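Long-range contacts in odorant-binding protein 1F (Rattus norvegicus, PDB 3FIQ), which probably binds a wide variety of chemical odorants in the nasal epithelium, as a secreted carrier of the lipocalin family: residues Y20-N25 with E144-L149; N25-A30 with S108-N113; L35-Q40 with I53-K58; F99-N104 with N113-A118. One frame throughout, in Å; residues are numbered along the deposited sequence.

Interaction 1: Y20-N25 with E144-L149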
# COMPACT_ATOMS: atom_id res chain seq x y z
N TYR A 20 -4.64 0.55 -6.77
CA TYR A 20 -5.65 1.36 -6.16
C TYR A 20 -5.22 1.68 -4.75
O TYR A 20 -4.55 0.88 -4.10
CB TYR A 20 -7.00 0.62 -6.06
CG TYR A 20 -7.67 0.34 -7.39
CD1 TYR A 20 -8.54 1.27 -7.93
CD2 TYR A 20 -7.42 -0.82 -8.08
CE1 TYR A 20 -9.11 1.03 -9.19
CE2 TYR A 20 -7.95 -1.03 -9.34
CZ TYR A 20 -8.83 -0.16 -9.85
OH TYR A 20 -9.36 -0.41 -11.10
N ILE A 21 -5.65 2.85 -4.25
CA ILE A 21 -5.55 3.13 -2.83
C ILE A 21 -6.87 3.71 -2.38
O ILE A 21 -7.39 4.60 -3.02
CB ILE A 21 -4.44 4.17 -2.51
CG1 ILE A 21 -3.12 3.83 -3.14
CG2 ILE A 21 -4.28 4.35 -1.03
CD1 ILE A 21 -2.04 4.89 -2.95
N VAL A 22 -7.40 3.28 -1.23
CA VAL A 22 -8.60 3.92 -0.70
C VAL A 22 -8.34 4.27 0.76
O VAL A 22 -7.65 3.53 1.46
CB VAL A 22 -9.79 3.07 -0.89
CG1 VAL A 22 -9.71 1.85 -0.14
CG2 VAL A 22 -11.10 3.86 -0.56
N ALA A 23 -8.80 5.41 1.24
CA ALA A 23 -8.48 5.82 2.60
C ALA A 23 -9.63 6.66 3.16
O ALA A 23 -10.40 7.19 2.38
CB ALA A 23 -7.20 6.61 2.68
N ASP A 24 -9.77 6.75 4.48
CA ASP A 24 -10.84 7.56 5.04
C ASP A 24 -10.55 9.03 5.13
O ASP A 24 -11.50 9.79 5.36
CB ASP A 24 -11.27 7.03 6.42
CG ASP A 24 -10.20 6.95 7.40
OD1 ASP A 24 -9.02 7.16 7.07
OD2 ASP A 24 -10.51 6.54 8.56
N ASN A 25 -9.32 9.47 4.92
CA ASN A 25 -8.92 10.88 4.80
C ASN A 25 -8.42 11.04 3.36
O ASN A 25 -7.28 10.68 3.02
CB ASN A 25 -7.85 11.26 5.82
CG ASN A 25 -8.37 11.33 7.24
OD1 ASN A 25 -7.76 10.77 8.19
ND2 ASN A 25 -9.54 11.96 7.41
N GLU A 144 -16.00 5.99 -2.02
CA GLU A 144 -15.96 7.09 -2.97
C GLU A 144 -14.63 7.80 -2.89
O GLU A 144 -14.36 8.64 -3.72
CB GLU A 144 -17.08 8.09 -2.73
CG GLU A 144 -17.00 8.73 -1.42
CD GLU A 144 -17.84 8.08 -0.34
OE1 GLU A 144 -18.13 6.80 -0.38
OE2 GLU A 144 -18.20 8.90 0.59
N ASN A 145 -13.78 7.44 -1.90
CA ASN A 145 -12.43 7.98 -1.88
C ASN A 145 -11.40 7.21 -2.66
O ASN A 145 -10.22 7.52 -2.62
CB ASN A 145 -11.94 8.15 -0.46
CG ASN A 145 -12.78 9.11 0.35
OD1 ASN A 145 -13.58 9.84 -0.18
ND2 ASN A 145 -12.57 9.11 1.64
N THR A 146 -11.85 6.19 -3.39
CA THR A 146 -10.93 5.31 -4.08
C THR A 146 -10.16 5.99 -5.18
O THR A 146 -10.73 6.73 -5.97
CB THR A 146 -11.70 4.19 -4.74
OG1 THR A 146 -12.35 3.40 -3.72
CG2 THR A 146 -10.80 3.23 -5.51
N GLN A 147 -8.83 5.77 -5.19
CA GLN A 147 -7.94 6.33 -6.21
C GLN A 147 -7.36 5.20 -7.04
O GLN A 147 -6.82 4.24 -6.52
CB GLN A 147 -6.73 6.99 -5.48
CG GLN A 147 -7.10 7.98 -4.44
CD GLN A 147 -7.74 9.27 -4.99
OE1 GLN A 147 -7.19 9.89 -5.88
NE2 GLN A 147 -8.93 9.65 -4.44
N HIS A 148 -7.53 5.29 -8.36
CA HIS A 148 -6.92 4.41 -9.32
C HIS A 148 -5.64 5.06 -9.76
O HIS A 148 -5.66 6.14 -10.35
CB HIS A 148 -7.86 4.30 -10.49
CG HIS A 148 -7.44 3.36 -11.57
ND1 HIS A 148 -7.77 3.58 -12.88
CD2 HIS A 148 -6.80 2.16 -11.53
CE1 HIS A 148 -7.31 2.58 -13.63
NE2 HIS A 148 -6.75 1.68 -12.82
N LEU A 149 -4.53 4.44 -9.47
CA LEU A 149 -3.22 5.02 -9.74
C LEU A 149 -2.63 4.65 -11.10
O LEU A 149 -1.66 5.31 -11.54
CB LEU A 149 -2.20 4.69 -8.63
CG LEU A 149 -2.14 5.72 -7.48
CD1 LEU A 149 -3.49 5.86 -6.79
CD2 LEU A 149 -1.10 5.37 -6.49
O HOH W 1 -14.02 10.77 3.62

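Interaction 2: N25-A30 with S108-N113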
# COMPACT_ATOMS: atom_id res chain seq x y z
N ASN A 25 -9.32 9.47 4.92
CA ASN A 25 -8.92 10.88 4.80
C ASN A 25 -8.42 11.04 3.36
O ASN A 25 -7.28 10.68 3.02
CB ASN A 25 -7.85 11.26 5.82
CG ASN A 25 -8.37 11.33 7.24
OD1 ASN A 25 -7.76 10.77 8.19
ND2 ASN A 25 -9.54 11.96 7.41
N VAL A 26 -9.24 11.54 2.45
CA VAL A 26 -8.91 11.45 1.03
C VAL A 26 -7.69 12.26 0.65
O VAL A 26 -6.99 11.90 -0.30
CB VAL A 26 -10.13 11.82 0.11
CG1 VAL A 26 -10.45 13.22 0.20
CG2 VAL A 26 -9.87 11.39 -1.31
N GLU A 27 -7.46 13.39 1.33
CA GLU A 27 -6.34 14.21 1.02
C GLU A 27 -5.04 13.44 1.15
O GLU A 27 -4.04 13.79 0.52
CB GLU A 27 -6.31 15.46 1.88
CG GLU A 27 -5.97 15.26 3.28
CD GLU A 27 -7.13 14.81 4.17
OE1 GLU A 27 -8.33 14.61 3.74
OE2 GLU A 27 -6.75 14.74 5.37
N LYS A 28 -5.02 12.37 1.96
CA LYS A 28 -3.79 11.64 2.16
C LYS A 28 -3.45 10.81 0.95
O LYS A 28 -2.27 10.48 0.78
CB LYS A 28 -3.94 10.69 3.34
CG LYS A 28 -4.03 11.41 4.68
CD LYS A 28 -2.77 11.96 5.14
CE LYS A 28 -2.87 12.56 6.53
NZ LYS A 28 -1.56 13.13 6.89
N VAL A 29 -4.43 10.45 0.10
CA VAL A 29 -4.19 9.56 -1.01
C VAL A 29 -4.48 10.10 -2.38
O VAL A 29 -4.14 9.47 -3.39
CB VAL A 29 -4.90 8.18 -0.80
CG1 VAL A 29 -4.34 7.49 0.39
CG2 VAL A 29 -6.41 8.36 -0.71
N ALA A 30 -5.15 11.25 -2.45
CA ALA A 30 -5.35 12.01 -3.69
C ALA A 30 -4.02 12.58 -4.15
O ALA A 30 -3.01 12.50 -3.46
CB ALA A 30 -6.29 13.16 -3.39
N SER A 108 0.76 15.05 13.26
CA SER A 108 -0.19 15.89 14.00
C SER A 108 -1.13 15.07 14.80
O SER A 108 -1.96 15.62 15.54
CB SER A 108 -1.02 16.77 13.07
OG SER A 108 -1.99 16.00 12.37
N GLY A 109 -1.01 13.76 14.70
CA GLY A 109 -1.87 12.85 15.44
C GLY A 109 -3.11 12.34 14.69
O GLY A 109 -3.86 11.55 15.23
N LYS A 110 -3.28 12.77 13.47
CA LYS A 110 -4.44 12.40 12.69
C LYS A 110 -4.26 10.95 12.24
O LYS A 110 -3.22 10.56 11.69
CB LYS A 110 -4.59 13.31 11.49
CG LYS A 110 -5.81 13.04 10.62
CD LYS A 110 -5.81 13.88 9.34
CE LYS A 110 -6.58 15.16 9.49
NZ LYS A 110 -7.31 15.47 8.18
N GLU A 111 -5.28 10.16 12.44
CA GLU A 111 -5.25 8.75 12.02
C GLU A 111 -5.98 8.54 10.74
O GLU A 111 -7.13 8.97 10.58
CB GLU A 111 -5.95 7.90 13.07
CG GLU A 111 -5.71 6.42 12.90
CD GLU A 111 -6.34 5.57 14.04
OE1 GLU A 111 -6.10 5.93 15.23
OE2 GLU A 111 -7.04 4.57 13.72
N THR A 112 -5.33 7.83 9.79
CA THR A 112 -5.89 7.51 8.51
C THR A 112 -5.79 5.99 8.32
O THR A 112 -4.75 5.36 8.52
CB THR A 112 -5.11 8.20 7.36
OG1 THR A 112 -5.05 9.62 7.60
CG2 THR A 112 -5.74 7.98 5.98
N ASN A 113 -6.92 5.42 7.98
CA ASN A 113 -7.05 4.00 7.59
C ASN A 113 -7.00 3.87 6.08
O ASN A 113 -7.75 4.52 5.39
CB ASN A 113 -8.34 3.42 8.17
CG ASN A 113 -8.13 3.00 9.64
OD1 ASN A 113 -7.85 1.86 9.92
ND2 ASN A 113 -8.20 3.94 10.55

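Interaction 3: L35-Q40 with I53-K58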
# COMPACT_ATOMS: atom_id res chain seq x y z
N LEU A 35 0.43 9.82 1.42
CA LEU A 35 0.29 8.38 1.31
C LEU A 35 -0.02 7.87 -0.12
O LEU A 35 -0.40 6.67 -0.27
CB LEU A 35 -0.75 7.90 2.34
CG LEU A 35 -0.51 8.36 3.78
CD1 LEU A 35 -1.58 7.79 4.72
CD2 LEU A 35 0.89 7.95 4.22
N ARG A 36 0.08 8.74 -1.10
CA ARG A 36 -0.20 8.30 -2.49
C ARG A 36 1.08 7.67 -3.04
O ARG A 36 1.81 8.29 -3.82
CB ARG A 36 -0.64 9.43 -3.36
CG ARG A 36 -1.15 9.03 -4.73
CD ARG A 36 -1.56 10.19 -5.53
NE ARG A 36 -2.06 9.81 -6.88
CZ ARG A 36 -3.35 9.55 -7.17
NH1 ARG A 36 -4.31 9.60 -6.26
NH2 ARG A 36 -3.68 9.32 -8.47
N ALA A 37 1.28 6.42 -2.66
CA ALA A 37 2.52 5.72 -2.93
C ALA A 37 2.38 4.84 -4.13
O ALA A 37 1.50 3.93 -4.15
CB ALA A 37 2.85 4.84 -1.78
N TYR A 38 3.24 5.09 -5.12
CA TYR A 38 3.30 4.29 -6.37
C TYR A 38 4.41 3.25 -6.14
O TYR A 38 5.61 3.56 -6.24
CB TYR A 38 3.65 5.15 -7.54
CG TYR A 38 2.60 6.16 -7.97
CD1 TYR A 38 2.48 7.41 -7.32
CD2 TYR A 38 1.70 5.88 -9.01
CE1 TYR A 38 1.48 8.33 -7.74
CE2 TYR A 38 0.75 6.77 -9.41
CZ TYR A 38 0.64 8.00 -8.77
OH TYR A 38 -0.30 8.93 -9.17
N PHE A 39 4.01 2.02 -5.77
CA PHE A 39 5.03 1.00 -5.45
C PHE A 39 5.92 0.80 -6.65
O PHE A 39 5.50 0.93 -7.80
CB PHE A 39 4.35 -0.33 -5.08
CG PHE A 39 3.99 -0.43 -3.58
CD1 PHE A 39 3.64 0.67 -2.81
CD2 PHE A 39 3.95 -1.65 -2.96
CE1 PHE A 39 3.33 0.55 -1.43
CE2 PHE A 39 3.62 -1.76 -1.61
CZ PHE A 39 3.29 -0.68 -0.87
N GLN A 40 7.15 0.43 -6.34
CA GLN A 40 8.11 -0.06 -7.32
C GLN A 40 8.64 -1.44 -7.02
O GLN A 40 8.83 -2.26 -7.95
CB GLN A 40 9.24 0.97 -7.42
CG GLN A 40 10.27 0.62 -8.51
CD GLN A 40 11.26 1.74 -8.69
OE1 GLN A 40 12.36 1.72 -8.10
NE2 GLN A 40 10.87 2.71 -9.47
N ILE A 53 10.36 -1.64 1.16
CA ILE A 53 9.47 -1.26 0.09
C ILE A 53 10.00 0.01 -0.54
O ILE A 53 10.18 0.99 0.13
CB ILE A 53 8.05 -1.06 0.62
CG1 ILE A 53 7.51 -2.34 1.29
CG2 ILE A 53 7.15 -0.59 -0.51
CD1 ILE A 53 6.13 -2.13 1.92
N ILE A 54 10.21 -0.01 -1.86
CA ILE A 54 10.64 1.18 -2.60
C ILE A 54 9.38 1.65 -3.34
O ILE A 54 8.66 0.83 -3.97
CB ILE A 54 11.75 0.86 -3.60
CG1 ILE A 54 12.99 0.44 -2.82
CG2 ILE A 54 12.04 2.09 -4.49
CD1 ILE A 54 14.12 -0.12 -3.70
N PHE A 55 9.09 2.94 -3.25
CA PHE A 55 7.93 3.53 -3.91
C PHE A 55 8.24 4.95 -4.31
O PHE A 55 9.20 5.54 -3.85
CB PHE A 55 6.70 3.51 -2.98
CG PHE A 55 6.81 4.29 -1.73
CD1 PHE A 55 7.26 3.68 -0.57
CD2 PHE A 55 6.35 5.61 -1.64
CE1 PHE A 55 7.32 4.42 0.65
CE2 PHE A 55 6.34 6.28 -0.43
CZ PHE A 55 6.86 5.71 0.71
N ASN A 56 7.47 5.45 -5.25
CA ASN A 56 7.56 6.85 -5.64
C ASN A 56 6.35 7.61 -5.19
O ASN A 56 5.25 7.08 -5.13
CB ASN A 56 7.74 7.02 -7.18
CG ASN A 56 9.13 6.72 -7.59
OD1 ASN A 56 10.04 7.57 -7.41
ND2 ASN A 56 9.35 5.52 -8.05
N VAL A 57 6.53 8.92 -4.97
CA VAL A 57 5.43 9.85 -4.89
C VAL A 57 5.72 10.84 -5.97
O VAL A 57 6.86 11.04 -6.36
CB VAL A 57 5.27 10.56 -3.49
CG1 VAL A 57 4.93 9.56 -2.42
CG2 VAL A 57 6.45 11.44 -3.14
N LYS A 58 4.70 11.44 -6.53
CA LYS A 58 4.90 12.44 -7.53
C LYS A 58 4.95 13.76 -6.83
O LYS A 58 4.08 14.07 -5.99
CB LYS A 58 3.78 12.45 -8.54
CG LYS A 58 3.61 11.24 -9.35
CD LYS A 58 4.76 10.92 -10.25
CE LYS A 58 5.29 12.12 -11.08
NZ LYS A 58 4.61 12.46 -12.40
O HOH W 2 2.11 10.73 -5.35

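Interaction 4: F99-N104 with N113-A118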
# COMPACT_ATOMS: atom_id res chain seq x y z
N PHE A 99 -3.59 -7.13 -1.23
CA PHE A 99 -4.28 -6.05 -0.52
C PHE A 99 -3.66 -5.79 0.86
O PHE A 99 -3.64 -6.71 1.68
CB PHE A 99 -5.74 -6.39 -0.27
CG PHE A 99 -6.64 -6.49 -1.51
CD1 PHE A 99 -6.19 -6.40 -2.84
CD2 PHE A 99 -8.00 -6.58 -1.30
CE1 PHE A 99 -7.06 -6.49 -3.88
CE2 PHE A 99 -8.87 -6.69 -2.37
CZ PHE A 99 -8.41 -6.66 -3.63
N PHE A 100 -3.07 -4.63 1.09
CA PHE A 100 -2.53 -4.23 2.37
C PHE A 100 -3.50 -3.32 3.07
O PHE A 100 -4.15 -2.50 2.48
CB PHE A 100 -1.24 -3.40 2.19
CG PHE A 100 -0.04 -4.20 1.75
CD1 PHE A 100 0.66 -4.95 2.63
CD2 PHE A 100 0.43 -4.10 0.43
CE1 PHE A 100 1.81 -5.62 2.25
CE2 PHE A 100 1.58 -4.81 0.05
CZ PHE A 100 2.26 -5.58 1.00
N HIS A 101 -3.57 -3.43 4.39
CA HIS A 101 -4.24 -2.49 5.23
C HIS A 101 -3.15 -1.75 6.00
O HIS A 101 -2.18 -2.36 6.47
CB HIS A 101 -5.12 -3.18 6.24
CG HIS A 101 -5.84 -2.25 7.13
ND1 HIS A 101 -5.48 -2.03 8.44
CD2 HIS A 101 -6.94 -1.49 6.91
CE1 HIS A 101 -6.30 -1.16 8.98
NE2 HIS A 101 -7.19 -0.81 8.08
N ASN A 102 -3.23 -0.42 6.00
CA ASN A 102 -2.30 0.42 6.75
C ASN A 102 -3.08 1.43 7.61
O ASN A 102 -4.10 1.95 7.21
CB ASN A 102 -1.35 1.19 5.83
CG ASN A 102 -0.32 2.02 6.61
OD1 ASN A 102 -0.11 3.26 6.29
ND2 ASN A 102 0.32 1.45 7.53
N VAL A 103 -2.62 1.62 8.84
CA VAL A 103 -3.05 2.70 9.69
C VAL A 103 -1.84 3.63 9.79
O VAL A 103 -0.73 3.25 10.24
CB VAL A 103 -3.44 2.23 11.10
CG1 VAL A 103 -3.85 3.45 11.90
CG2 VAL A 103 -4.59 1.22 10.93
N ASN A 104 -2.04 4.84 9.35
CA ASN A 104 -1.04 5.95 9.48
C ASN A 104 -1.47 6.91 10.50
O ASN A 104 -2.64 7.38 10.51
CB ASN A 104 -0.88 6.64 8.15
CG ASN A 104 -0.04 7.88 8.19
OD1 ASN A 104 -0.57 8.98 8.33
ND2 ASN A 104 1.30 7.74 8.10
N ASN A 113 -6.92 5.42 7.98
CA ASN A 113 -7.05 4.00 7.59
C ASN A 113 -7.00 3.87 6.08
O ASN A 113 -7.75 4.52 5.39
CB ASN A 113 -8.34 3.42 8.17
CG ASN A 113 -8.13 3.00 9.64
OD1 ASN A 113 -7.85 1.86 9.92
ND2 ASN A 113 -8.20 3.94 10.55
N VAL A 114 -6.18 2.95 5.58
CA VAL A 114 -5.85 2.83 4.17
C VAL A 114 -5.92 1.36 3.73
O VAL A 114 -5.50 0.46 4.45
CB VAL A 114 -4.43 3.32 3.92
CG1 VAL A 114 -4.09 3.30 2.41
CG2 VAL A 114 -4.17 4.72 4.48
N ILE A 115 -6.47 1.11 2.55
CA ILE A 115 -6.30 -0.14 1.86
C ILE A 115 -5.55 0.20 0.58
O ILE A 115 -5.95 1.09 -0.16
CB ILE A 115 -7.58 -0.93 1.60
CG1 ILE A 115 -8.21 -1.24 2.94
CG2 ILE A 115 -7.25 -2.22 0.75
CD1 ILE A 115 -9.68 -1.85 2.74
N LEU A 116 -4.41 -0.44 0.38
CA LEU A 116 -3.61 -0.25 -0.82
C LEU A 116 -3.50 -1.58 -1.57
O LEU A 116 -3.21 -2.62 -0.98
CB LEU A 116 -2.17 0.24 -0.42
CG LEU A 116 -1.26 0.47 -1.63
CD1 LEU A 116 -0.32 1.61 -1.31
CD2 LEU A 116 -0.42 -0.69 -1.93
N VAL A 117 -3.79 -1.57 -2.87
CA VAL A 117 -3.69 -2.75 -3.70
C VAL A 117 -2.44 -2.72 -4.52
O VAL A 117 -2.25 -1.81 -5.37
CB VAL A 117 -4.93 -2.78 -4.65
CG1 VAL A 117 -4.86 -3.99 -5.57
CG2 VAL A 117 -6.23 -2.81 -3.89
N ALA A 118 -1.54 -3.67 -4.25
CA ALA A 118 -0.26 -3.79 -4.97
C ALA A 118 -0.40 -4.94 -5.97
O ALA A 118 -1.05 -5.93 -5.69
CB ALA A 118 0.85 -4.10 -4.01
O HOH W 3 -9.81 0.33 9.07

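Interaction 1: Y20-N25 with E144-L149
Ile21 and Gln147 form an antiparallel hydrogen-bonded pair, Ile21 N to Gln147 O and Gln147 N to Ile21 O each spanning 2.9 Å; Tyr20 and His148 make the adjoining non-hydrogen-bonded pair. A side chain carries the polar contact further: Asn145 ND2 donates to Ala23 O at 3.0 Å, nearly straight (167°) and with the acceptor in the amide plane. The same ND2 donates to a water that bonds Asp24 O. Gln147 is bent at chi2 (-68°), which turns CD off the extended line; NE2 bonds Asn145 O from above the carbonyl plane, and OE1 pairs with Arg36 NH1.

Aromatic contact joins Tyr20 and His148. Their rings lie at 19° to each other in an offset pair with little overlap; His148 CD2 lies over one face of the tyrosine, 3.5 Å from Tyr20 CE1, and Tyr20 OH lies over the imidazole. An alanine at Tyr20 would probably leave the His148 ring without its neighbour and free to turn, with a gap beside Thr146 CG2.

An apolar contact links Ile21 CD1 to Leu149 CD2 at 3.7 Å. Val22 CG2 makes a van der Waals contact, 3.4 Å, with Thr146 OG1, whose hydrogen bond goes to Asn143 O. A short strand that follows helix 126-138 and lies antiparallel against the first barrel strand, here 14-23, is a hallmark of lipocalins.

Interaction 2: N25-A30 with S108-N113
The carboxylate of Glu27 meets Lys110 tip to tip: NZ donates to Glu27 OE2 at 3.0 Å on its syn side, 23° out of the carboxylate plane, forming a salt bridge. The other flat group, the carboxamide of Asn25, has Lys110 CD over one face, 4.2 Å from Asn25 CG. Which way round this amide sits is uncertain; its outer end is close to Thr112 OG1 and Glu111 O. Lys110 thus runs past Asn25 on its way to Glu27, and its bend at chi3 (-94°) turns CE out of the extended line.

Segment 25-30 belongs to the long connection after the first strand of the lipocalin barrel, and 108-113 runs from the turn of the hairpin 97-105/111-119 into its second strand, so the contact sets the loop after strand 14-23 against the hairpin turn and the start of strand 111-119. Backbone bonds Lys28 N to Asn25 O, and Val29 N and Ala30 N to Val26 O, keep the first segment compactly turned.

Nearer the sheet the contact is made by aliphatic and hydroxyl groups. Thr112 CG2 lies 3.9 Å from Asn25 CB, while Lys28 crosses the threonine with CG 3.6 Å from Thr112 OG1. The ammonium of Lys28 goes on to a salt bridge with Asp106. Lys28 NZ and Lys110 NZ remain 6.3 Å apart, and any repulsion between them is probably tempered by Asp106 and Glu27.

Interaction 3: L35-Q40 with I53-K58
Ile53 sets its CG2 methyl squarely over the ring of Phe39, 3.9 Å from the centroid and 13° off the ring normal, a CH-pi contact centred on the face. It lies in the beta hairpin of strands 38-44 and 50-59, two neighbouring strands of the lipocalin barrel, where Phe39 also packs against Phe100 and Leu116 from other strands. A serine in place of Phe39 would probably leave Ile53 CG2 without the ring beneath it and open a gap beside Phe100 and Leu116.

On the same face Phe55 pairs with Phe39, its CB 4.2 Å from Phe39 CD1. Its CG stands between the backbone N and carbonyl carbon, the crowded position (chi1 63°), and the ring beyond meets Ala37 CB through CD2 at 3.6 Å. His66 and Tyr82 also meet this ring.

Three backbone bonds fasten the strands: Tyr38 N to Asn56 O, Asn56 N to Tyr38 O and Gln40 N to Ile54 O, each 2.8 Å. On the opposite face Tyr38 turns a ring edge to the same Asn56 O, which lies in the ring plane 3.5 Å from CD1, and CE1 touches Lys58 CG; the hydroxyl bonds Thr152. Gln40 extends past Ile54, its OE1 3.6 Å from Ile54 CG2, to bond Asn156 through NE2. Arg36, at the centre of an inverse gamma turn, is joined to strand 50-59 by a water that donates to Arg36 O and accepts from Lys58 N, both at 2.9 Å.

Interaction 4: F99-N104 with N113-A118
Asn113 lies near the start of the second strand of this antiparallel hairpin, 97-105 with 111-119, in the wall of the lipocalin barrel, with OD1 beside His101 and Val103. A weak bond from His101 NE2, 3.3 Å long and bent to 124°, reaches that OD1 near the plane of the imidazole. A water 2.6 Å from Asn113 OD1 donates to it and also sits beside His101 NE2, while Val103 CG2 lies alongside.

Val114 exchanges backbone bonds with Asn102 in both directions. With CG anti to the backbone N (chi1 -179°), the His101 ring lies beside Val114 O and Asn113; it also meets the rings of Tyr139 and His89. Ile115 lies on the same face of the sheet as His101, towards helix 126-138; its CG1 comes to 4.2 Å from His101 CD2 at the ring edge, and its CA-H points to Phe100 O.

Leu116 pairs with Phe100 through two backbone bonds, and their CD2 atoms come within 4.2 Å on the other face, where Phe39 packs against both. Val117 lies side by side with Phe99, both methyls close to CD1 and CE1 of the Phe99 ring, CG1 3.7 Å from CE1. Finally Ala118 CB touches the edge of the Phe100 ring, 4.2 Å from CE2.

Interaction 4 is the most buried contact and interaction 2 the most exposed; interactions 1 and 3 are partly buried. Strand 111-119 serves both 2 and 4, which share Asn113, and it lies beside strand 14-23 of interaction 1: Tyr20 O with Val117 N and Val22 N with Ile115 O continue the sheet. Interactions 3 and 4 are both hairpins of the barrel and meet inside it through Phe39, Phe100 and Leu116, where the chemistry is apolar and aromatic. At the surface, interaction 2 relies on a salt bridge and lysine chains instead of paired strands. Arg36 of interaction 3 bonds both Gln147 of interaction 1 and Val29 of interaction 2, linking the three contacts.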